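Local coordinates for putative sugar ABC transporter, substrate-binding protein (Clostridium phytofermentans, PDB 4WZZ) that probably captures sugars for uptake by an ABC transporter and is seen with L-rhamnose bound in its pocket, at residues 222-228 with 248-254; 270-276 with 290-296. All coordinates share one frame; numbering follows the deposited sequence.

Contact 1. Residues 222-228 with 248-254. With RAM (alpha-L-rhamnopyranose), chain B.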
ATOM      1  N   ASP A 222       1.238  11.427   1.062  1.00 11.64           N
ATOM      2  CA  ASP A 222       1.747  10.824  -0.161  1.00 10.15           C
ATOM      3  C   ASP A 222       2.256  11.869  -1.170  1.00 11.55           C
ATOM      4  O   ASP A 222       2.263  11.665  -2.400  1.00 12.12           O
ATOM      5  CB  ASP A 222       0.701   9.878  -0.786  1.00 10.49           C
ATOM      6  CG  ASP A 222       0.881   8.447  -0.344  1.00 13.04           C
ATOM      7  OD1 ASP A 222       2.018   8.060   0.089  1.00  8.43           O
ATOM      8  OD2 ASP A 222      -0.110   7.677  -0.476  1.00 10.44           O
ATOM      9  N   GLU A 223       2.754  12.976  -0.629  1.00 11.49           N
ATOM     10  CA  GLU A 223       3.326  14.050  -1.427  1.00 12.19           C
ATOM     11  C   GLU A 223       4.763  14.234  -0.992  1.00 13.07           C
ATOM     12  O   GLU A 223       5.060  14.243   0.203  1.00 13.67           O
ATOM     13  CB  GLU A 223       2.551  15.344  -1.192  1.00 17.47           C
ATOM     14  CG  GLU A 223       1.111  15.265  -1.605  1.00 16.21           C
ATOM     15  CD  GLU A 223       0.334  16.576  -1.456  1.00 30.89           C
ATOM     16  OE1 GLU A 223       0.945  17.648  -1.190  1.00 30.56           O
ATOM     17  OE2 GLU A 223      -0.912  16.515  -1.614  1.00 30.98           O
ATOM     18  N   TYR A 224       5.650  14.390  -1.973  1.00 14.28           N
ATOM     19  CA  TYR A 224       7.074  14.558  -1.704  1.00 12.43           C
ATOM     20  C   TYR A 224       7.351  15.753  -0.793  1.00 14.15           C
ATOM     21  O   TYR A 224       7.982  15.604   0.259  1.00 13.11           O
ATOM     22  CB  TYR A 224       7.799  14.693  -3.029  1.00 14.47           C
ATOM     23  CG  TYR A 224       9.293  14.911  -2.929  1.00 25.64           C
ATOM     24  CD1 TYR A 224      10.145  13.848  -2.644  1.00 26.44           C
ATOM     25  CD2 TYR A 224       9.857  16.167  -3.163  1.00 33.78           C
ATOM     26  CE1 TYR A 224      11.518  14.030  -2.561  1.00 22.76           C
ATOM     27  CE2 TYR A 224      11.234  16.356  -3.083  1.00 30.27           C
ATOM     28  CZ  TYR A 224      12.050  15.271  -2.777  1.00 32.13           C
ATOM     29  OH  TYR A 224      13.417  15.394  -2.690  1.00 37.07           O
ATOM     30  N   GLN A 225       6.887  16.936  -1.182  1.00 15.11           N
ATOM     31  CA  GLN A 225       7.251  18.144  -0.441  1.00 13.99           C
ATOM     32  C   GLN A 225       6.664  18.110   0.972  1.00 13.77           C
ATOM     33  O   GLN A 225       7.367  18.371   1.959  1.00 15.50           O
ATOM     34  CB  GLN A 225       6.839  19.413  -1.184  1.00 16.79           C
ATOM     35  CG  GLN A 225       7.402  20.691  -0.557  1.00 22.67           C
ATOM     36  CD  GLN A 225       8.925  20.717  -0.505  1.00 23.48           C
ATOM     37  OE1 GLN A 225       9.610  20.570  -1.530  1.00 24.94           O
ATOM     38  NE2 GLN A 225       9.470  20.914   0.698  1.00 23.32           N
ATOM     39  N   ALA A 226       5.390  17.750   1.088  1.00 14.39           N
ATOM     40  CA  ALA A 226       4.770  17.649   2.397  1.00 13.80           C
ATOM     41  C   ALA A 226       5.503  16.618   3.262  1.00 13.28           C
ATOM     42  O   ALA A 226       5.690  16.812   4.453  1.00 12.57           O
ATOM     43  CB  ALA A 226       3.306  17.273   2.261  1.00 14.31           C
ATOM     44  N   SER A 227       5.949  15.532   2.655  1.00 12.67           N
ATOM     45  CA  SER A 227       6.631  14.502   3.425  1.00  9.51           C
ATOM     46  C   SER A 227       8.023  14.970   3.879  1.00 10.05           C
ATOM     47  O   SER A 227       8.435  14.690   5.001  1.00 12.93           O
ATOM     48  CB  SER A 227       6.727  13.207   2.639  1.00 11.62           C
ATOM     49  OG  SER A 227       5.445  12.670   2.421  1.00 11.63           O
ATOM     50  N   CYS A 228       8.710  15.734   3.038  1.00 11.77           N
ATOM     51  CA  CYS A 228       9.978  16.354   3.455  1.00 14.52           C
ATOM     52  C   CYS A 228       9.745  17.305   4.617  1.00 12.99           C
ATOM     53  O   CYS A 228      10.482  17.278   5.628  1.00 12.83           O
ATOM     54  CB  CYS A 228      10.653  17.105   2.296  1.00 16.53           C
ATOM     55  SG  CYS A 228      11.335  16.020   1.009  1.00 16.17           S
ATOM     56  N   THR A 248       4.959   4.352   3.775  1.00  6.75           N
ATOM     57  CA  THR A 248       4.480   4.961   2.541  1.00  7.23           C
ATOM     58  C   THR A 248       5.698   5.131   1.638  1.00  8.30           C
ATOM     59  O   THR A 248       6.751   5.589   2.086  1.00  7.98           O
ATOM     60  CB  THR A 248       3.832   6.354   2.751  1.00 10.25           C
ATOM     61  OG1 THR A 248       4.075   7.159   1.588  1.00  9.15           O
ATOM     62  CG2 THR A 248       4.394   7.054   3.991  1.00 11.10           C
ATOM     63  N   THR A 249       5.582   4.689   0.398  1.00  7.68           N
ATOM     64  CA  THR A 249       6.730   4.748  -0.491  1.00  8.12           C
ATOM     65  C   THR A 249       7.185   6.184  -0.727  1.00 10.39           C
ATOM     66  O   THR A 249       8.382   6.463  -0.825  1.00  9.78           O
ATOM     67  CB  THR A 249       6.479   4.040  -1.827  1.00  8.07           C
ATOM     68  OG1 THR A 249       5.451   4.726  -2.545  1.00  8.99           O
ATOM     69  CG2 THR A 249       6.133   2.578  -1.613  1.00  8.30           C
ATOM     70  N   VAL A 250       6.242   7.112  -0.788  1.00  9.46           N
ATOM     71  CA  VAL A 250       6.569   8.510  -0.983  1.00  9.29           C
ATOM     72  C   VAL A 250       7.239   9.074   0.271  1.00  8.70           C
ATOM     73  O   VAL A 250       8.282   9.735   0.200  1.00  9.01           O
ATOM     74  CB  VAL A 250       5.315   9.329  -1.344  1.00  8.49           C
ATOM     75  CG1 VAL A 250       5.615  10.842  -1.389  1.00 10.17           C
ATOM     76  CG2 VAL A 250       4.743   8.853  -2.678  1.00 10.31           C
ATOM     77  N   GLY A 251       6.645   8.814   1.424  1.00  9.03           N
ATOM     78  CA  GLY A 251       7.178   9.327   2.667  1.00  8.42           C
ATOM     79  C   GLY A 251       8.575   8.833   2.978  1.00  7.74           C
ATOM     80  O   GLY A 251       9.438   9.609   3.423  1.00  8.52           O
ATOM     81  N   ILE A 252       8.815   7.542   2.761  1.00  7.80           N
ATOM     82  CA  ILE A 252      10.121   7.004   3.117  1.00  7.24           C
ATOM     83  C   ILE A 252      11.216   7.598   2.232  1.00  7.64           C
ATOM     84  O   ILE A 252      12.301   7.923   2.712  1.00  7.89           O
ATOM     85  CB  ILE A 252      10.150   5.465   3.142  1.00  8.80           C
ATOM     86  CG1 ILE A 252      11.393   4.967   3.898  1.00  8.40           C
ATOM     87  CG2 ILE A 252      10.038   4.880   1.729  1.00  7.74           C
ATOM     88  CD1 ILE A 252      11.490   3.456   3.956  1.00  8.75           C
HETATM   89  N   MSE A 253      10.959   7.772   0.949  0.55  7.88           N
HETATM   90  CA  MSE A 253      12.022   8.328   0.123  0.55  8.65           C
HETATM   91  C   MSE A 253      12.223   9.825   0.391  0.55 11.43           C
HETATM   92  O   MSE A 253      13.344  10.333   0.293  0.55 13.18           O
HETATM   93  CB  MSE A 253      11.870   7.971  -1.358  0.55  8.72           C
HETATM   94  CG  MSE A 253      10.608   8.419  -2.061  0.55 13.74           C
HETATM   95 SE   MSE A 253      10.650  10.253  -2.672  0.55 27.95          SE
HETATM   96  CE  MSE A 253      12.552  10.644  -2.590  0.55  9.90           C
ATOM     97  N   ALA A 254      11.162  10.523   0.783  1.00 10.48           N
ATOM     98  CA  ALA A 254      11.290  11.919   1.157  1.00 10.80           C
ATOM     99  C   ALA A 254      12.089  12.045   2.446  1.00  9.47           C
ATOM    100  O   ALA A 254      12.980  12.883   2.528  1.00 11.14           O
ATOM    101  CB  ALA A 254       9.908  12.571   1.307  1.00 10.34           C
TER
HETATM  102  C1  RAM B 401       2.258   4.597  -1.066  1.00  9.99           C
HETATM  103  C2  RAM B 401       0.738   4.485  -1.084  1.00  9.31           C
HETATM  104  C3  RAM B 401       0.260   3.033  -1.119  1.00  9.34           C
HETATM  105  C4  RAM B 401       0.985   2.190  -0.075  1.00  8.93           C
HETATM  106  C5  RAM B 401       2.496   2.374  -0.196  1.00  6.38           C
HETATM  107  C6  RAM B 401       3.245   1.628   0.896  1.00  7.27           C
HETATM  108  O1  RAM B 401       2.747   4.238  -2.311  1.00 14.55           O
HETATM  109  O2  RAM B 401       0.296   5.136   0.067  1.00  9.58           O
HETATM  110  O3  RAM B 401      -1.152   3.055  -0.927  1.00  9.79           O
HETATM  111  O4  RAM B 401       0.641   0.827  -0.241  1.00  8.74           O
HETATM  112  O5  RAM B 401       2.844   3.730  -0.111  1.00  8.18           O

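Contact 2. Residues 270-276 with 290-296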
ATOM      1  N   LEU A 270      16.049   5.001   9.535  1.00  9.71           N
ATOM      2  CA  LEU A 270      14.812   5.064   8.780  1.00  9.63           C
ATOM      3  C   LEU A 270      14.410   3.653   8.363  1.00  8.33           C
ATOM      4  O   LEU A 270      15.239   2.890   7.901  1.00  8.39           O
ATOM      5  CB  LEU A 270      15.030   5.907   7.531  1.00  9.41           C
ATOM      6  CG  LEU A 270      13.853   6.098   6.570  1.00  7.67           C
ATOM      7  CD1 LEU A 270      12.702   6.805   7.260  1.00 10.31           C
ATOM      8  CD2 LEU A 270      14.321   6.870   5.348  1.00  8.30           C
ATOM      9  N   THR A 271      13.139   3.323   8.538  1.00  8.31           N
ATOM     10  CA  THR A 271      12.578   2.127   7.931  1.00  8.00           C
ATOM     11  C   THR A 271      11.140   2.432   7.505  1.00  9.60           C
ATOM     12  O   THR A 271      10.664   3.567   7.617  1.00  7.89           O
ATOM     13  CB  THR A 271      12.687   0.887   8.839  1.00  8.66           C
ATOM     14  OG1 THR A 271      12.389  -0.298   8.093  1.00  9.24           O
ATOM     15  CG2 THR A 271      11.757   0.984  10.031  1.00  8.10           C
ATOM     16  N   GLY A 272      10.476   1.423   6.970  1.00  8.09           N
ATOM     17  CA  GLY A 272       9.143   1.615   6.433  1.00  8.02           C
ATOM     18  C   GLY A 272       8.853   0.759   5.227  1.00  9.12           C
ATOM     19  O   GLY A 272       9.366  -0.357   5.100  1.00  8.91           O
ATOM     20  N   LEU A 273       8.016   1.311   4.351  1.00  6.71           N
ATOM     21  CA  LEU A 273       7.505   0.620   3.162  1.00  7.31           C
ATOM     22  C   LEU A 273       7.924   1.434   1.947  1.00  9.73           C
ATOM     23  O   LEU A 273       7.384   2.493   1.699  1.00  8.07           O
ATOM     24  CB  LEU A 273       5.973   0.495   3.258  1.00  6.82           C
ATOM     25  CG  LEU A 273       5.499  -0.260   4.511  1.00 10.14           C
ATOM     26  CD1 LEU A 273       3.978  -0.275   4.574  1.00 12.13           C
ATOM     27  CD2 LEU A 273       6.097  -1.693   4.592  1.00 10.49           C
ATOM     28  N   GLY A 274       8.888   0.939   1.183  1.00  8.83           N
ATOM     29  CA  GLY A 274       9.438   1.715   0.096  1.00  7.86           C
ATOM     30  C   GLY A 274       9.711   0.922  -1.183  1.00  8.02           C
ATOM     31  O   GLY A 274       9.774  -0.310  -1.183  1.00  8.20           O
ATOM     32  N   LEU A 275       9.890   1.654  -2.276  1.00  8.71           N
ATOM     33  CA  LEU A 275      10.229   1.055  -3.568  1.00  9.37           C
ATOM     34  C   LEU A 275      11.721   0.818  -3.612  1.00 10.17           C
ATOM     35  O   LEU A 275      12.496   1.747  -3.366  1.00  9.76           O
ATOM     36  CB  LEU A 275       9.865   1.984  -4.725  1.00  9.79           C
ATOM     37  CG  LEU A 275       8.366   2.124  -5.035  1.00  9.90           C
ATOM     38  CD1 LEU A 275       8.146   3.130  -6.134  1.00 11.02           C
ATOM     39  CD2 LEU A 275       7.734   0.812  -5.438  1.00  9.67           C
ATOM     40  N   PRO A 276      12.139  -0.418  -3.920  1.00  9.82           N
ATOM     41  CA  PRO A 276      13.584  -0.656  -4.089  1.00 10.44           C
ATOM     42  C   PRO A 276      14.278   0.333  -5.046  1.00 10.96           C
ATOM     43  O   PRO A 276      15.396   0.816  -4.783  1.00 11.61           O
ATOM     44  CB  PRO A 276      13.628  -2.092  -4.623  1.00 11.04           C
ATOM     45  CG  PRO A 276      12.396  -2.758  -4.003  1.00 11.44           C
ATOM     46  CD  PRO A 276      11.344  -1.659  -4.065  1.00  9.91           C
ATOM     47  N   SER A 290      20.843   5.924   5.933  1.00 13.22           N
ATOM     48  CA  SER A 290      19.848   6.008   7.006  1.00 10.28           C
ATOM     49  C   SER A 290      19.004   4.751   7.139  1.00 12.71           C
ATOM     50  O   SER A 290      18.457   4.516   8.200  1.00  9.90           O
ATOM     51  CB  SER A 290      18.898   7.188   6.803  1.00 12.00           C
ATOM     52  OG  SER A 290      18.135   6.986   5.646  1.00 14.76           O
ATOM     53  N   CYS A 291      18.901   3.942   6.087  1.00 11.33           N
ATOM     54  CA  CYS A 291      17.970   2.823   6.102  1.00  9.29           C
ATOM     55  C   CYS A 291      18.669   1.469   6.032  1.00 11.34           C
ATOM     56  O   CYS A 291      19.163   1.062   4.990  1.00 13.02           O
ATOM     57  CB  CYS A 291      17.021   2.964   4.912  1.00 10.16           C
ATOM     58  SG  CYS A 291      15.776   1.649   4.766  1.00 10.30           S
ATOM     59  N   PRO A 292      18.703   0.747   7.154  1.00 10.30           N
ATOM     60  CA  PRO A 292      19.370  -0.551   7.164  1.00 12.35           C
ATOM     61  C   PRO A 292      18.581  -1.593   6.398  1.00 13.27           C
ATOM     62  O   PRO A 292      19.182  -2.510   5.842  1.00 14.18           O
ATOM     63  CB  PRO A 292      19.422  -0.916   8.655  1.00 17.59           C
ATOM     64  CG  PRO A 292      19.067   0.330   9.376  1.00 19.01           C
ATOM     65  CD  PRO A 292      18.227   1.144   8.486  1.00 11.31           C
ATOM     66  N   TYR A 293      17.263  -1.422   6.363  1.00 11.61           N
ATOM     67  CA  TYR A 293      16.371  -2.298   5.616  1.00 10.72           C
ATOM     68  C   TYR A 293      14.955  -1.788   5.728  1.00 11.13           C
ATOM     69  O   TYR A 293      14.628  -0.959   6.597  1.00 10.30           O
ATOM     70  CB  TYR A 293      16.452  -3.768   6.056  1.00 10.34           C
ATOM     71  CG  TYR A 293      16.188  -4.048   7.529  1.00 10.56           C
ATOM     72  CD1 TYR A 293      17.224  -4.045   8.451  1.00 11.60           C
ATOM     73  CD2 TYR A 293      14.912  -4.371   7.985  1.00 12.20           C
ATOM     74  CE1 TYR A 293      17.004  -4.333   9.786  1.00 14.29           C
ATOM     75  CE2 TYR A 293      14.685  -4.681   9.339  1.00 13.30           C
ATOM     76  CZ  TYR A 293      15.738  -4.648  10.223  1.00 15.40           C
ATOM     77  OH  TYR A 293      15.554  -4.930  11.570  1.00 18.25           O
HETATM   78  N   MSE A 294      14.141  -2.234   4.782  1.00  8.83           N
HETATM   79  CA  MSE A 294      12.728  -1.846   4.752  1.00  9.96           C
HETATM   80  C   MSE A 294      11.951  -2.981   4.091  1.00 10.53           C
HETATM   81  O   MSE A 294      12.518  -4.043   3.807  1.00  9.06           O
HETATM   82  CB  MSE A 294      12.563  -0.514   4.027  1.00  8.40           C
HETATM   83  CG  MSE A 294      13.154  -0.475   2.652  1.00 11.20           C
HETATM   84 SE   MSE A 294      11.857  -1.115   1.345  1.00 23.08          SE
HETATM   85  CE  MSE A 294      12.896  -0.681  -0.321  1.00  9.64           C
ATOM     86  N   PHE A 295      10.651  -2.790   3.885  1.00  8.74           N
ATOM     87  CA  PHE A 295       9.805  -3.856   3.362  1.00  8.04           C
ATOM     88  C   PHE A 295       8.888  -3.355   2.269  1.00  8.05           C
ATOM     89  O   PHE A 295       8.492  -2.196   2.242  1.00  9.91           O
ATOM     90  CB  PHE A 295       8.924  -4.440   4.481  1.00  9.23           C
ATOM     91  CG  PHE A 295       9.706  -4.915   5.662  1.00  9.91           C
ATOM     92  CD1 PHE A 295      10.116  -4.020   6.632  1.00 11.33           C
ATOM     93  CD2 PHE A 295      10.046  -6.251   5.798  1.00 11.44           C
ATOM     94  CE1 PHE A 295      10.866  -4.439   7.702  1.00 18.12           C
ATOM     95  CE2 PHE A 295      10.790  -6.661   6.894  1.00 12.52           C
ATOM     96  CZ  PHE A 295      11.195  -5.758   7.819  1.00 13.82           C
ATOM     97  N   LEU A 296       8.507  -4.259   1.380  1.00  9.38           N
ATOM     98  CA  LEU A 296       7.376  -3.985   0.508  1.00  8.26           C
ATOM     99  C   LEU A 296       6.847  -5.317   0.000  1.00  8.99           C
ATOM    100  O   LEU A 296       6.774  -6.285   0.773  1.00 12.03           O
ATOM    101  CB  LEU A 296       7.763  -3.002  -0.617  1.00  8.84           C
ATOM    102  CG  LEU A 296       6.577  -2.194  -1.183  1.00  8.17           C
ATOM    103  CD1 LEU A 296       6.154  -1.094  -0.216  1.00  8.48           C
ATOM    104  CD2 LEU A 296       6.909  -1.616  -2.570  1.00  8.65           C
TER

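Contact 1. Residues 222-228 with 248-254
Two groups grip OG1 of Thr248: it donates to Asp222 OD1 at 2.7 Å, meeting that oxygen nearly along its C-O axis, and accepts from Gly251 N at 3.1 Å in an almost straight bond (176°). Threonine suits this N-cap because one hydroxyl can cap the helix and steady the aspartate together. The other carboxylate oxygen, Asp222 OD2, then accepts from rhamnose O2 at 2.6 Å. Thr249, next in the chain, uses its backbone N to reach the ring oxygen O5 (2.9 Å), while its hydroxyl pairs with O1. On the backbone of Asp222, away from the sugar, Val250 CG1, turned anti to its backbone N (chi1 173°), presses on Asp222 C at 3.5 Å. The segments 224-228 and 249-254 cross at -55°, where the small Gly251 and Ala254 let Ser227 come close, its CB 3.5 Å from Ala254 CB. Ser227 OG turns back to Glu223 O, which also accepts from Ser227 N on the opposite face of its plane. A carboxylate pinned by Thr248, and in a long, weak ion pair with Lys62, would probably stay ionised as an acceptor for the sugar hydroxyl.

Contact 2. Residues 270-276 with 290-296
Gly272 and Phe295 meet through their backbones, Phe295 N donating to Gly272 O at 3.0 Å. The reverse bond, from Gly274 N to Phe295 O, is long and weak, and Leu273 CA adds a CH contact to the same Phe295 O at 3.1 Å. Leucine side chains close round this backbone pairing: Leu273 CD2 lies 3.9 Å from Phe295 CB, its CB touches CD1 of Leu296, and CD2 of Leu275 meets CD2 of Leu296. The selenomethionine Met294, bent at chi2, brings CE to 3.3 Å from Gly274 O; the same CE also touches Pro276 CD, the two side chains crossing at about a right angle. The bare backbone of Gly274 lets the selenium pack directly against it, Met294 SE lying 3.4 Å from Gly274 O. That oxygen is buried with no polar partner, wrapped by Met294 and Leu296.

Further back, Thr271 holds its OG1 anti to the backbone N (chi1 -168°), which directs the hydroxyl to Tyr293 O at 2.8 Å, tilted 20° from the carbonyl plane; a short polar side chain thus satisfies a main-chain oxygen. Leu270 N donates to Ser290 O from above its carbonyl plane, at 2.8 Å. Leu270 O receives a CH contact from Cys291 CA. Gly272 takes backbone angles at which a CB would jam against the preceding carbonyl O; it stands at the end of the strand, just before Leu273, whose side chain touches the rhamnose.

Leu270 packs on helix 249-261, whereas Thr271, Pro292, Tyr293 and Phe295 rest on helix 160-174, where Tyr293 OH also bonds Asp173. Strand 269-272 is an edge of the parallel sheet, beside 243-246, and strand 294-296 pairs antiparallel with 357-359, whose Phe359 covers Met294, Leu296 and Pro276.

Overall arrangement
The two contacts follow one another along the chain, contact 1 closing before contact 2 opens, and their centres lie 13 Å apart in the lobe built on the parallel sheet 212-219, 179-185, 243-246 and 269-272. Strand 243-246, helix 249-261 and strand 269-272 form a beta-alpha-beta crossover, so one helix serves both: its first turns belong to contact 1, and Ile252 reaches across to Leu270, Leu273 and Gly274 of contact 2. The segments beyond the C-terminal ends of the strands bring Asp222, Thr248, Leu273 and, at the helix start, Thr249 to one pocket; Trp297, another pocket residue, directly follows 294-296. Together they form part of the rhamnose site in one lobe of this two-lobed periplasmic-binding-protein fold.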